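Local coordinates for chromosome-partitioning protein Spo0J (Thermus thermophilus HB27, PDB 1VZ0) that binds the plasmid centromere-like site parS, stimulates the ATPase Soj and is probably involved in chromosome partitioning, at residues 35-38 with 39-42; 108-111 with 112-116; 126-129 with 130-134; 192-195 with 196-200. All coordinates share one frame; numbering follows the deposited sequence.

Contact 1 (35-38 with 39-42); sequences PRQP and RKRF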
ATOM      1  N   PRO C  35      18.613  -1.788  -4.896  1.00 22.00           N
ATOM      2  CA  PRO C  35      18.169  -2.862  -5.798  1.00 21.72           C
ATOM      3  C   PRO C  35      17.132  -3.796  -5.145  1.00 23.93           C
ATOM      4  O   PRO C  35      16.425  -4.543  -5.834  1.00 19.94           O
ATOM      5  CB  PRO C  35      19.468  -3.584  -6.134  1.00 19.84           C
ATOM      6  CG  PRO C  35      20.248  -3.458  -4.858  1.00 20.79           C
ATOM      7  CD  PRO C  35      20.002  -2.017  -4.448  1.00 18.73           C
ATOM      8  N   ARG C  36      17.048  -3.763  -3.816  1.00 21.53           N
ATOM      9  CA  ARG C  36      16.082  -4.603  -3.107  1.00 25.12           C
ATOM     10  C   ARG C  36      14.717  -3.925  -3.101  1.00 23.06           C
ATOM     11  O   ARG C  36      14.524  -2.895  -2.455  1.00 24.61           O
ATOM     12  CB  ARG C  36      16.532  -4.840  -1.670  1.00 26.87           C
ATOM     13  CG  ARG C  36      17.879  -5.503  -1.567  1.00 24.06           C
ATOM     14  CD  ARG C  36      18.570  -5.143  -0.263  1.00 23.58           C
ATOM     15  NE  ARG C  36      20.002  -5.090  -0.478  1.00 35.79           N
ATOM     16  CZ  ARG C  36      20.685  -4.004  -0.829  1.00 35.17           C
ATOM     17  NH1 ARG C  36      21.990  -4.097  -1.010  1.00 38.04           N
ATOM     18  NH2 ARG C  36      20.094  -2.823  -0.952  1.00 34.88           N
ATOM     19  N   GLN C  37      13.772  -4.506  -3.826  1.00 24.23           N
ATOM     20  CA  GLN C  37      12.432  -3.941  -3.910  1.00 27.13           C
ATOM     21  C   GLN C  37      11.423  -5.054  -3.650  1.00 27.72           C
ATOM     22  O   GLN C  37      10.635  -5.407  -4.522  1.00 29.70           O
ATOM     23  CB  GLN C  37      12.215  -3.333  -5.301  1.00 26.71           C
ATOM     24  CG  GLN C  37      13.181  -2.201  -5.669  1.00 28.43           C
ATOM     25  CD  GLN C  37      12.910  -0.913  -4.902  1.00 33.13           C
ATOM     26  OE1 GLN C  37      11.758  -0.527  -4.697  1.00 34.90           O
ATOM     27  NE2 GLN C  37      13.975  -0.231  -4.493  1.00 25.34           N
ATOM     28  N   PRO C  38      11.442  -5.622  -2.437  1.00 30.71           N
ATOM     29  CA  PRO C  38      10.528  -6.708  -2.059  1.00 30.19           C
ATOM     30  C   PRO C  38       9.045  -6.446  -2.354  1.00 29.23           C
ATOM     31  O   PRO C  38       8.324  -7.352  -2.776  1.00 29.99           O
ATOM     32  CB  PRO C  38      10.818  -6.902  -0.569  1.00 31.58           C
ATOM     33  CG  PRO C  38      11.321  -5.561  -0.129  1.00 28.88           C
ATOM     34  CD  PRO C  38      12.214  -5.160  -1.270  1.00 27.06           C
ATOM     35  N   ARG C  39       8.593  -5.216  -2.146  1.00 26.37           N
ATOM     36  CA  ARG C  39       7.199  -4.872  -2.417  1.00 30.00           C
ATOM     37  C   ARG C  39       6.852  -5.137  -3.887  1.00 31.05           C
ATOM     38  O   ARG C  39       5.822  -5.740  -4.204  1.00 26.36           O
ATOM     39  CB  ARG C  39       6.948  -3.403  -2.097  1.00 32.79           C
ATOM     40  CG  ARG C  39       5.637  -2.879  -2.651  1.00 45.69           C
ATOM     41  CD  ARG C  39       4.552  -2.856  -1.601  1.00 51.01           C
ATOM     42  NE  ARG C  39       4.807  -1.817  -0.613  1.00 56.17           N
ATOM     43  CZ  ARG C  39       3.969  -1.489   0.365  1.00 61.11           C
ATOM     44  NH1 ARG C  39       2.809  -2.121   0.493  1.00 61.80           N
ATOM     45  NH2 ARG C  39       4.293  -0.523   1.214  1.00 66.50           N
ATOM     46  N   LYS C  40       7.718  -4.684  -4.784  1.00 29.99           N
ATOM     47  CA  LYS C  40       7.482  -4.881  -6.201  1.00 32.98           C
ATOM     48  C   LYS C  40       7.596  -6.351  -6.562  1.00 31.83           C
ATOM     49  O   LYS C  40       6.837  -6.861  -7.389  1.00 32.13           O
ATOM     50  CB  LYS C  40       8.474  -4.059  -7.027  1.00 35.18           C
ATOM     51  CG  LYS C  40       8.293  -2.552  -6.878  1.00 43.55           C
ATOM     52  CD  LYS C  40       9.272  -1.790  -7.765  1.00 51.82           C
ATOM     53  CE  LYS C  40       9.233  -0.290  -7.502  1.00 54.81           C
ATOM     54  NZ  LYS C  40       7.903   0.299  -7.800  1.00 58.12           N
ATOM     55  N   ARG C  41       8.539  -7.034  -5.927  1.00 31.83           N
ATOM     56  CA  ARG C  41       8.752  -8.447  -6.203  1.00 33.84           C
ATOM     57  C   ARG C  41       7.536  -9.260  -5.795  1.00 31.63           C
ATOM     58  O   ARG C  41       7.129 -10.184  -6.504  1.00 32.89           O
ATOM     59  CB  ARG C  41      10.004  -8.940  -5.471  1.00 34.67           C
ATOM     60  CG  ARG C  41      10.958  -9.702  -6.365  1.00 47.00           C
ATOM     61  CD  ARG C  41      11.209  -8.936  -7.674  1.00 54.27           C
ATOM     62  NE  ARG C  41      11.861  -7.646  -7.462  1.00 56.64           N
ATOM     63  CZ  ARG C  41      11.846  -6.632  -8.324  1.00 56.63           C
ATOM     64  NH1 ARG C  41      12.482  -5.511  -8.024  1.00 56.71           N
ATOM     65  NH2 ARG C  41      11.185  -6.723  -9.469  1.00 57.44           N
ATOM     66  N   PHE C  42       6.955  -8.905  -4.652  1.00 31.01           N
ATOM     67  CA  PHE C  42       5.771  -9.581  -4.141  1.00 29.68           C
ATOM     68  C   PHE C  42       4.567  -9.361  -5.049  1.00 29.40           C
ATOM     69  O   PHE C  42       3.778 -10.276  -5.282  1.00 31.50           O
ATOM     70  CB  PHE C  42       5.460  -9.078  -2.736  1.00 29.24           C
ATOM     71  CG  PHE C  42       6.433  -9.554  -1.696  1.00 29.90           C
ATOM     72  CD1 PHE C  42       6.676  -8.799  -0.557  1.00 27.37           C
ATOM     73  CD2 PHE C  42       7.085 -10.776  -1.842  1.00 32.46           C
ATOM     74  CE1 PHE C  42       7.554  -9.255   0.421  1.00 32.67           C
ATOM     75  CE2 PHE C  42       7.964 -11.241  -0.870  1.00 31.48           C
ATOM     76  CZ  PHE C  42       8.198 -10.479   0.265  1.00 29.65           C
TER
HETATM   77  O   HOH W   1       9.509  -2.004  -3.776  1.00 38.97           O
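This is the first turn of helix 38-57, with Gln37 at the N-cap position and Pro38 as the first helical residue. The backbone oxygen of Gln37 accepts the N-H of Arg41 at 3.0 Å from Arg41 N, in the plane of the carbonyl. One residue on, Phe42 N reaches Pro38 O at 2.8 Å. Proline suits the first turn, where its lack of an N-H costs no helical bond and its ring already fixes phi. The Phe42 ring lies over that carbonyl, with Pro38 O against one face, 3.1 Å from Phe42 CG, while CE1 approaches Pro38 CB at 4.1 Å. Gln37 runs beside Lys40, both pointing the same way, and bends at chi2 (-72°), which turns its amide so that OE1 lies 3.8 Å from Lys40 CE. Gln37 OE1 also accepts a hydrogen bond from a water at 2.8 Å, which in turn takes a weak bond from Lys40 N. Arg41, bent at chi2 and chi3, brings NH1 to 3.5 Å from Gln37 CB, its guanidinium turned 78° from the Gln37 amide; the charge itself pairs with Glu44. Gln37 NE2 bonds to Asn34 O and to Glu78 of the second subunit. The turn follows the loop after strand 31-32 and faces the second subunit, where Arg39 forms a salt bridge with Glu122 of that subunit and Pro38 packs on Leu109 of its helix 101-114.

Contact 2 (108-111 with 112-116); sequences ALVE and NLQRE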
ATOM      1  N   ALA C 108     -12.813   4.705  -9.510  1.00 25.53           N
ATOM      2  CA  ALA C 108     -11.415   4.339  -9.306  1.00 30.20           C
ATOM      3  C   ALA C 108     -10.955   4.761  -7.912  1.00 30.80           C
ATOM      4  O   ALA C 108     -10.270   4.011  -7.217  1.00 33.42           O
ATOM      5  CB  ALA C 108     -10.534   4.983 -10.364  1.00 21.57           C
ATOM      6  N   LEU C 109     -11.335   5.964  -7.505  1.00 30.70           N
ATOM      7  CA  LEU C 109     -10.960   6.451  -6.192  1.00 29.16           C
ATOM      8  C   LEU C 109     -11.619   5.610  -5.107  1.00 29.25           C
ATOM      9  O   LEU C 109     -10.967   5.223  -4.143  1.00 27.56           O
ATOM     10  CB  LEU C 109     -11.357   7.920  -6.034  1.00 23.22           C
ATOM     11  CG  LEU C 109     -10.551   8.888  -6.904  1.00 26.49           C
ATOM     12  CD1 LEU C 109     -11.234  10.250  -6.929  1.00 26.69           C
ATOM     13  CD2 LEU C 109      -9.119   8.999  -6.380  1.00 18.74           C
ATOM     14  N   VAL C 110     -12.903   5.309  -5.277  1.00 32.37           N
ATOM     15  CA  VAL C 110     -13.633   4.521  -4.288  1.00 30.97           C
ATOM     16  C   VAL C 110     -13.108   3.090  -4.122  1.00 31.20           C
ATOM     17  O   VAL C 110     -12.965   2.614  -2.992  1.00 30.16           O
ATOM     18  CB  VAL C 110     -15.160   4.492  -4.612  1.00 33.02           C
ATOM     19  CG1 VAL C 110     -15.882   3.485  -3.719  1.00 30.61           C
ATOM     20  CG2 VAL C 110     -15.754   5.883  -4.392  1.00 34.94           C
ATOM     21  N   GLU C 111     -12.806   2.399  -5.221  1.00 31.03           N
ATOM     22  CA  GLU C 111     -12.322   1.025  -5.088  1.00 36.24           C
ATOM     23  C   GLU C 111     -10.953   1.035  -4.419  1.00 37.06           C
ATOM     24  O   GLU C 111     -10.581   0.118  -3.689  1.00 33.33           O
ATOM     25  CB  GLU C 111     -12.233   0.313  -6.445  1.00 38.78           C
ATOM     26  CG  GLU C 111     -11.111   0.770  -7.350  1.00 45.08           C
ATOM     27  CD  GLU C 111     -10.782  -0.240  -8.453  1.00 47.76           C
ATOM     28  OE1 GLU C 111     -10.214   0.178  -9.482  1.00 52.12           O
ATOM     29  OE2 GLU C 111     -11.074  -1.446  -8.294  1.00 47.27           O
ATOM     30  N   ASN C 112     -10.206   2.096  -4.670  1.00 37.52           N
ATOM     31  CA  ASN C 112      -8.894   2.235  -4.080  1.00 36.23           C
ATOM     32  C   ASN C 112      -9.032   2.433  -2.565  1.00 36.04           C
ATOM     33  O   ASN C 112      -8.296   1.832  -1.777  1.00 35.50           O
ATOM     34  CB  ASN C 112      -8.202   3.428  -4.712  1.00 42.72           C
ATOM     35  CG  ASN C 112      -6.711   3.293  -4.711  1.00 48.67           C
ATOM     36  OD1 ASN C 112      -6.059   3.481  -3.685  1.00 54.23           O
ATOM     37  ND2 ASN C 112      -6.152   2.955  -5.867  1.00 54.46           N
ATOM     38  N   LEU C 113      -9.990   3.263  -2.163  1.00 30.12           N
ATOM     39  CA  LEU C 113     -10.223   3.544  -0.751  1.00 27.09           C
ATOM     40  C   LEU C 113     -10.741   2.345   0.045  1.00 27.26           C
ATOM     41  O   LEU C 113     -10.801   2.391   1.266  1.00 28.91           O
ATOM     42  CB  LEU C 113     -11.196   4.718  -0.610  1.00 22.82           C
ATOM     43  CG  LEU C 113     -10.604   6.091  -0.947  1.00 25.12           C
ATOM     44  CD1 LEU C 113     -11.705   7.103  -1.225  1.00 25.88           C
ATOM     45  CD2 LEU C 113      -9.720   6.547   0.209  1.00 20.51           C
ATOM     46  N   GLN C 114     -11.099   1.269  -0.644  1.00 26.83           N
ATOM     47  CA  GLN C 114     -11.617   0.082   0.021  1.00 29.56           C
ATOM     48  C   GLN C 114     -10.544  -0.970   0.296  1.00 30.76           C
ATOM     49  O   GLN C 114     -10.720  -1.845   1.152  1.00 28.88           O
ATOM     50  CB  GLN C 114     -12.722  -0.552  -0.825  1.00 34.76           C
ATOM     51  CG  GLN C 114     -13.978   0.293  -0.960  1.00 49.87           C
ATOM     52  CD  GLN C 114     -15.085  -0.438  -1.703  1.00 58.63           C
ATOM     53  OE1 GLN C 114     -15.415  -1.580  -1.376  1.00 63.14           O
ATOM     54  NE2 GLN C 114     -15.665   0.218  -2.704  1.00 60.95           N
ATOM     55  N   ARG C 115      -9.442  -0.884  -0.441  1.00 28.70           N
ATOM     56  CA  ARG C 115      -8.342  -1.833  -0.303  1.00 30.43           C
ATOM     57  C   ARG C 115      -7.737  -1.888   1.093  1.00 30.81           C
ATOM     58  O   ARG C 115      -7.733  -0.902   1.823  1.00 34.16           O
ATOM     59  CB  ARG C 115      -7.238  -1.507  -1.308  1.00 26.27           C
ATOM     60  CG  ARG C 115      -7.690  -1.490  -2.748  1.00 29.92           C
ATOM     61  CD  ARG C 115      -6.541  -1.123  -3.660  1.00 25.96           C
ATOM     62  NE  ARG C 115      -5.420  -2.035  -3.460  1.00 29.90           N
ATOM     63  CZ  ARG C 115      -5.367  -3.289  -3.908  1.00 31.02           C
ATOM     64  NH1 ARG C 115      -4.299  -4.034  -3.659  1.00 27.92           N
ATOM     65  NH2 ARG C 115      -6.361  -3.795  -4.625  1.00 30.76           N
ATOM     66  N   GLU C 116      -7.234  -3.063   1.455  1.00 31.84           N
ATOM     67  CA  GLU C 116      -6.594  -3.284   2.745  1.00 36.48           C
ATOM     68  C   GLU C 116      -5.217  -2.622   2.704  1.00 37.36           C
ATOM     69  O   GLU C 116      -4.474  -2.612   3.683  1.00 34.68           O
ATOM     70  CB  GLU C 116      -6.444  -4.785   2.990  1.00 39.51           C
ATOM     71  CG  GLU C 116      -7.690  -5.457   3.510  1.00 47.33           C
ATOM     72  CD  GLU C 116      -7.885  -5.214   4.993  1.00 55.96           C
ATOM     73  OE1 GLU C 116      -8.081  -4.045   5.392  1.00 64.72           O
ATOM     74  OE2 GLU C 116      -7.831  -6.195   5.762  1.00 56.57           O
TER
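Val110 and Gln114, one helical turn apart, meet at an angle: the extended Gln114 chain runs back past Val110 O and brings its amide nitrogen NE2 to 3.4 Å from the methyl CG1 of Val110. On the way Gln114 CG passes 3.2 Å from Val110 O. The methyl is placed for this by its torsion, CG1 lying opposite the backbone N (chi1 171°). A long polar chain suits Gln114, whose methylenes cover the backbone while the amide stays at the exposed surface. On another side of the helix Leu113 folds over the preceding turn, its CG 3.3 Å from Leu109 O, the same oxygen that accepts Leu113 N at 3.0 Å. Asn112 N likewise bonds to Ala108 O at 3.2 Å, and Asn112 CB lies against both oxygens, Ala108 O and Leu109 O, at 3.3 Å each. Near the C-terminal end of helix 101-114, Gln114 N finds Glu111 O at 3.3 Å in a weak bond of tighter, three-residue spacing, and Arg115 CG touches the same oxygen at 3.4 Å. Glu111 and Arg115 do not pair with each other; Glu111 forms a salt bridge with Arg170 of the second subunit, and Arg115 one with Asp117. Leu109 and Leu113, apolar as their buried places require, face helix 120-132, Val110 lies against Arg143 of helix 137-144, and Asn112 packs on Arg39 of the second subunit.

Contact 3 (126-129 with 130-134); sequences GYQA and LLEMG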
ATOM      1  N   GLY C 126      -7.480  10.509  -1.048  1.00 22.38           N
ATOM      2  CA  GLY C 126      -8.621   9.997  -1.784  1.00 22.49           C
ATOM      3  C   GLY C 126      -9.864  10.813  -1.483  1.00 21.78           C
ATOM      4  O   GLY C 126     -10.564  11.252  -2.394  1.00 21.15           O
ATOM      5  N   TYR C 127     -10.139  11.027  -0.200  1.00 21.38           N
ATOM      6  CA  TYR C 127     -11.312  11.803   0.196  1.00 25.89           C
ATOM      7  C   TYR C 127     -11.229  13.194  -0.416  1.00 28.35           C
ATOM      8  O   TYR C 127     -12.208  13.701  -0.961  1.00 30.42           O
ATOM      9  CB  TYR C 127     -11.389  11.930   1.718  1.00 24.27           C
ATOM     10  CG  TYR C 127     -11.600  10.622   2.444  1.00 26.52           C
ATOM     11  CD1 TYR C 127     -11.420  10.543   3.823  1.00 30.47           C
ATOM     12  CD2 TYR C 127     -11.972   9.463   1.756  1.00 25.54           C
ATOM     13  CE1 TYR C 127     -11.596   9.347   4.505  1.00 28.64           C
ATOM     14  CE2 TYR C 127     -12.154   8.257   2.425  1.00 27.09           C
ATOM     15  CZ  TYR C 127     -11.959   8.206   3.799  1.00 31.10           C
ATOM     16  OH  TYR C 127     -12.085   7.009   4.462  1.00 33.30           O
ATOM     17  N   GLN C 128     -10.055  13.807  -0.338  1.00 28.48           N
ATOM     18  CA  GLN C 128      -9.877  15.139  -0.894  1.00 30.51           C
ATOM     19  C   GLN C 128     -10.152  15.183  -2.396  1.00 29.75           C
ATOM     20  O   GLN C 128     -10.715  16.155  -2.903  1.00 34.83           O
ATOM     21  CB  GLN C 128      -8.468  15.658  -0.627  1.00 28.47           C
ATOM     22  CG  GLN C 128      -8.288  17.082  -1.094  1.00 36.56           C
ATOM     23  CD  GLN C 128      -6.870  17.570  -0.950  1.00 44.30           C
ATOM     24  OE1 GLN C 128      -5.948  17.030  -1.572  1.00 50.42           O
ATOM     25  NE2 GLN C 128      -6.681  18.599  -0.129  1.00 46.83           N
ATOM     26  N   ALA C 129      -9.749  14.138  -3.108  1.00 27.44           N
ATOM     27  CA  ALA C 129      -9.973  14.084  -4.543  1.00 30.45           C
ATOM     28  C   ALA C 129     -11.476  14.003  -4.823  1.00 33.46           C
ATOM     29  O   ALA C 129     -11.973  14.625  -5.761  1.00 34.60           O
ATOM     30  CB  ALA C 129      -9.253  12.877  -5.147  1.00 29.23           C
ATOM     31  N   LEU C 130     -12.197  13.234  -4.010  1.00 33.61           N
ATOM     32  CA  LEU C 130     -13.634  13.096  -4.196  1.00 34.99           C
ATOM     33  C   LEU C 130     -14.333  14.434  -3.949  1.00 39.83           C
ATOM     34  O   LEU C 130     -15.295  14.772  -4.640  1.00 38.91           O
ATOM     35  CB  LEU C 130     -14.189  12.013  -3.268  1.00 32.57           C
ATOM     36  CG  LEU C 130     -13.858  10.571  -3.677  1.00 32.56           C
ATOM     37  CD1 LEU C 130     -14.279   9.584  -2.594  1.00 29.29           C
ATOM     38  CD2 LEU C 130     -14.562  10.263  -4.991  1.00 29.19           C
ATOM     39  N   LEU C 131     -13.837  15.190  -2.974  1.00 40.14           N
ATOM     40  CA  LEU C 131     -14.398  16.499  -2.658  1.00 41.80           C
ATOM     41  C   LEU C 131     -14.177  17.449  -3.830  1.00 42.93           C
ATOM     42  O   LEU C 131     -15.070  18.210  -4.201  1.00 42.15           O
ATOM     43  CB  LEU C 131     -13.732  17.100  -1.415  1.00 41.31           C
ATOM     44  CG  LEU C 131     -13.957  16.468  -0.047  1.00 40.99           C
ATOM     45  CD1 LEU C 131     -13.214  17.291   1.004  1.00 41.01           C
ATOM     46  CD2 LEU C 131     -15.441  16.419   0.258  1.00 36.42           C
ATOM     47  N   GLU C 132     -12.974  17.407  -4.398  1.00 41.67           N
ATOM     48  CA  GLU C 132     -12.629  18.272  -5.519  1.00 42.50           C
ATOM     49  C   GLU C 132     -13.496  17.975  -6.730  1.00 43.95           C
ATOM     50  O   GLU C 132     -13.627  18.800  -7.633  1.00 44.86           O
ATOM     51  CB  GLU C 132     -11.155  18.103  -5.884  1.00 42.95           C
ATOM     52  CG  GLU C 132     -10.212  18.740  -4.885  1.00 44.86           C
ATOM     53  CD  GLU C 132      -8.770  18.365  -5.124  1.00 48.60           C
ATOM     54  OE1 GLU C 132      -7.895  18.932  -4.438  1.00 53.59           O
ATOM     55  OE2 GLU C 132      -8.508  17.502  -5.989  1.00 50.14           O
ATOM     56  N   MET C 133     -14.089  16.791  -6.743  1.00 43.33           N
ATOM     57  CA  MET C 133     -14.950  16.402  -7.839  1.00 46.32           C
ATOM     58  C   MET C 133     -16.388  16.838  -7.579  1.00 48.13           C
ATOM     59  O   MET C 133     -17.277  16.584  -8.382  1.00 46.64           O
ATOM     60  CB  MET C 133     -14.865  14.893  -8.053  1.00 45.85           C
ATOM     61  CG  MET C 133     -13.617  14.480  -8.800  1.00 45.09           C
ATOM     62  SD  MET C 133     -13.476  12.724  -8.979  1.00 52.79           S
ATOM     63  CE  MET C 133     -15.093  12.319  -9.703  1.00 59.62           C
ATOM     64  N   GLY C 134     -16.612  17.502  -6.452  1.00 48.44           N
ATOM     65  CA  GLY C 134     -17.950  17.971  -6.146  1.00 49.28           C
ATOM     66  C   GLY C 134     -18.705  17.249  -5.045  1.00 49.95           C
ATOM     67  O   GLY C 134     -19.764  17.715  -4.624  1.00 49.97           O
TER
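Three regular i to i+4 bonds, Leu130 N to Gly126 O, Leu131 N to Tyr127 O and Glu132 N to Gln128 O, each 3.0 Å long, carry the helix from 126-129 into 130-132. Outside them Gln128 and Glu132 meet at an angle with their flat ends nearly parallel, the amide and carboxylate planes 14° apart. The Glu132 chain, extended beyond CG with CG beside its backbone N (chi1 -73°), brings OE1 to 3.8 Å from Gln128 CG. Its own CG passes 3.3 Å from Gln128 O; the contact is of van der Waals kind. Met133 N to Ala129 O is the last helical bond, and a weak one. Gly134, with a positive phi of 108°, then closes a Schellman motif by the bond from Gly134 N to Leu131 O at 2.8 Å. At that phi a side chain would collide with the preceding carbonyl oxygen, so glycine fits the place. Met133 CG passes 3.5 Å from Ala129 O, and its side chain packs on Arg102 and Leu105 of helix 101-114. On the inner side Leu131 CG lies 3.4 Å from Tyr127 O, and both residues pack on Leu155 of helix 148-156, which falls in the inferred helix-turn-helix. Ala129, whose side chain is a single methyl, packs on Phe42 of the second subunit.

Contact 4 (192-195 with 196-200); sequences GLKE and ILEKG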
ATOM      1  N   GLY C 192       8.665  19.598  16.184  1.00 23.57           N
ATOM      2  CA  GLY C 192       7.948  18.591  16.940  1.00 24.04           C
ATOM      3  C   GLY C 192       8.168  17.186  16.410  1.00 25.53           C
ATOM      4  O   GLY C 192       8.306  16.231  17.190  1.00 22.91           O
ATOM      5  N   LEU C 193       8.200  17.059  15.086  1.00 22.56           N
ATOM      6  CA  LEU C 193       8.391  15.762  14.445  1.00 25.77           C
ATOM      7  C   LEU C 193       9.741  15.197  14.870  1.00 28.44           C
ATOM      8  O   LEU C 193       9.845  14.031  15.224  1.00 23.42           O
ATOM      9  CB  LEU C 193       8.360  15.911  12.924  1.00 24.29           C
ATOM     10  CG  LEU C 193       7.890  14.777  12.003  1.00 25.04           C
ATOM     11  CD1 LEU C 193       8.642  14.905  10.671  1.00 16.13           C
ATOM     12  CD2 LEU C 193       8.116  13.407  12.617  1.00 22.70           C
ATOM     13  N   LYS C 194      10.773  16.035  14.825  1.00 32.39           N
ATOM     14  CA  LYS C 194      12.112  15.606  15.212  1.00 37.28           C
ATOM     15  C   LYS C 194      12.120  15.104  16.651  1.00 37.86           C
ATOM     16  O   LYS C 194      12.657  14.035  16.931  1.00 36.63           O
ATOM     17  CB  LYS C 194      13.123  16.751  15.056  1.00 39.79           C
ATOM     18  CG  LYS C 194      13.473  17.095  13.615  1.00 48.06           C
ATOM     19  CD  LYS C 194      14.517  18.210  13.540  1.00 58.04           C
ATOM     20  CE  LYS C 194      15.814  17.805  14.242  1.00 63.72           C
ATOM     21  NZ  LYS C 194      16.839  18.889  14.230  1.00 67.15           N
ATOM     22  N   GLU C 195      11.526  15.877  17.559  1.00 36.05           N
ATOM     23  CA  GLU C 195      11.476  15.487  18.964  1.00 34.45           C
ATOM     24  C   GLU C 195      10.884  14.092  19.111  1.00 34.28           C
ATOM     25  O   GLU C 195      11.438  13.239  19.803  1.00 34.98           O
ATOM     26  CB  GLU C 195      10.633  16.482  19.767  1.00 38.35           C
ATOM     27  CG  GLU C 195      11.308  17.817  20.007  1.00 42.37           C
ATOM     28  CD  GLU C 195      12.511  17.705  20.932  1.00 46.31           C
ATOM     29  OE1 GLU C 195      12.322  17.358  22.117  1.00 44.77           O
ATOM     30  OE2 GLU C 195      13.646  17.961  20.478  1.00 48.76           O
ATOM     31  N   ILE C 196       9.758  13.860  18.451  1.00 31.46           N
ATOM     32  CA  ILE C 196       9.101  12.566  18.527  1.00 28.21           C
ATOM     33  C   ILE C 196       9.996  11.441  18.023  1.00 32.53           C
ATOM     34  O   ILE C 196      10.141  10.409  18.681  1.00 27.60           O
ATOM     35  CB  ILE C 196       7.802  12.552  17.710  1.00 22.29           C
ATOM     36  CG1 ILE C 196       6.809  13.552  18.306  1.00 18.67           C
ATOM     37  CG2 ILE C 196       7.233  11.125  17.665  1.00 14.59           C
ATOM     38  CD1 ILE C 196       5.490  13.647  17.538  1.00 18.29           C
ATOM     39  N   LEU C 197      10.594  11.641  16.854  1.00 32.00           N
ATOM     40  CA  LEU C 197      11.461  10.632  16.263  1.00 35.38           C
ATOM     41  C   LEU C 197      12.728  10.375  17.069  1.00 38.92           C
ATOM     42  O   LEU C 197      13.077   9.223  17.339  1.00 39.38           O
ATOM     43  CB  LEU C 197      11.840  11.031  14.840  1.00 28.61           C
ATOM     44  CG  LEU C 197      10.656  11.125  13.872  1.00 33.11           C
ATOM     45  CD1 LEU C 197      11.143  11.590  12.506  1.00 25.20           C
ATOM     46  CD2 LEU C 197       9.965   9.757  13.769  1.00 26.26           C
ATOM     47  N   GLU C 198      13.412  11.445  17.456  1.00 38.95           N
ATOM     48  CA  GLU C 198      14.647  11.311  18.208  1.00 41.51           C
ATOM     49  C   GLU C 198      14.476  10.642  19.553  1.00 40.95           C
ATOM     50  O   GLU C 198      15.324   9.851  19.962  1.00 43.97           O
ATOM     51  CB  GLU C 198      15.291  12.676  18.429  1.00 44.00           C
ATOM     52  CG  GLU C 198      15.911  13.273  17.195  1.00 54.19           C
ATOM     53  CD  GLU C 198      16.612  14.582  17.485  1.00 58.79           C
ATOM     54  OE1 GLU C 198      17.187  15.160  16.540  1.00 63.42           O
ATOM     55  OE2 GLU C 198      16.590  15.031  18.655  1.00 62.46           O
ATOM     56  N   LYS C 199      13.383  10.955  20.240  1.00 39.32           N
ATOM     57  CA  LYS C 199      13.152  10.406  21.572  1.00 37.59           C
ATOM     58  C   LYS C 199      12.138   9.267  21.693  1.00 37.44           C
ATOM     59  O   LYS C 199      11.897   8.770  22.794  1.00 40.59           O
ATOM     60  CB  LYS C 199      12.779  11.551  22.519  1.00 34.36           C
ATOM     61  CG  LYS C 199      13.815  12.664  22.522  1.00 36.40           C
ATOM     62  CD  LYS C 199      13.396  13.859  23.366  1.00 41.28           C
ATOM     63  CE  LYS C 199      14.501  14.912  23.388  1.00 42.78           C
ATOM     64  NZ  LYS C 199      14.154  16.082  24.246  1.00 46.02           N
ATOM     65  N   GLY C 200      11.560   8.837  20.576  1.00 36.25           N
ATOM     66  CA  GLY C 200      10.586   7.755  20.624  1.00 35.23           C
ATOM     67  C   GLY C 200       9.370   8.084  21.481  1.00 36.41           C
ATOM     68  O   GLY C 200       8.808   7.213  22.159  1.00 35.20           O
TER
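Lys199 lies beside Glu195, both side chains pointing the same way, and from its root it stays close to that residue. Its CB lies 3.5 Å from Glu195 O, the oxygen that also accepts Lys199 N; CG keeps to the same oxygen. CD begins to leave it for the carboxylate, CE comes to 3.5 Å from Glu195 OE1, and Lys199 NZ completes the salt bridge to Glu195 OE1 at 3.1 Å, on the syn side and 16° out of the carboxylate plane. The straight lysine needs a bent partner: Glu195 folds at chi2 (-68°), which swings its carboxylate along the lysine chain. This i to i+4 pairing of opposite charges is a common feature of helix surfaces, and here it lies in the last turns of helix 189-199 in the ParB helix-turn-helix domain. The preceding pair is looser: Lys194 CE lies 3.8 Å from Glu198 OE1, with NZ beyond salt-bridge range, though Glu198 N makes a nearly straight 2.7 Å bond to Lys194 O. On the buried side Leu193 and Leu197 cross, CD2 of the first on CD1 of the second at 3.5 Å, apolar chains against Leu181 and Ile173 respectively. Ile196 CG1 sits 3.3 Å from Gly192 O and also packs on Leu181. Gly200, whose positive phi favours glycine, ends the helix with a weak bond to Ile196 O, while Leu60 of the second subunit covers Leu193.

From the N terminus, each contact is local, made between residues three or four apart, so the four follow in series and none encloses or crosses another. Contact 1 opens helix 38-57; contacts 2, 3 and 4 lie at the C-terminal ends of helices 101-114, 120-132 and 189-199. Within the chain only contacts 2 and 3 touch, their centres 13 Å apart: Leu109 packs on Ala129 and Leu130, and Leu113 on Tyr127 and Leu130, joining helix 101-114 to helix 120-132, the next in the chain. Contact 4 stands about 19 Å from contact 3 at nearest atoms. All four meet the second subunit, contact 1 in part through Leu109 and Ala129, residues of contacts 2 and 3 in that subunit.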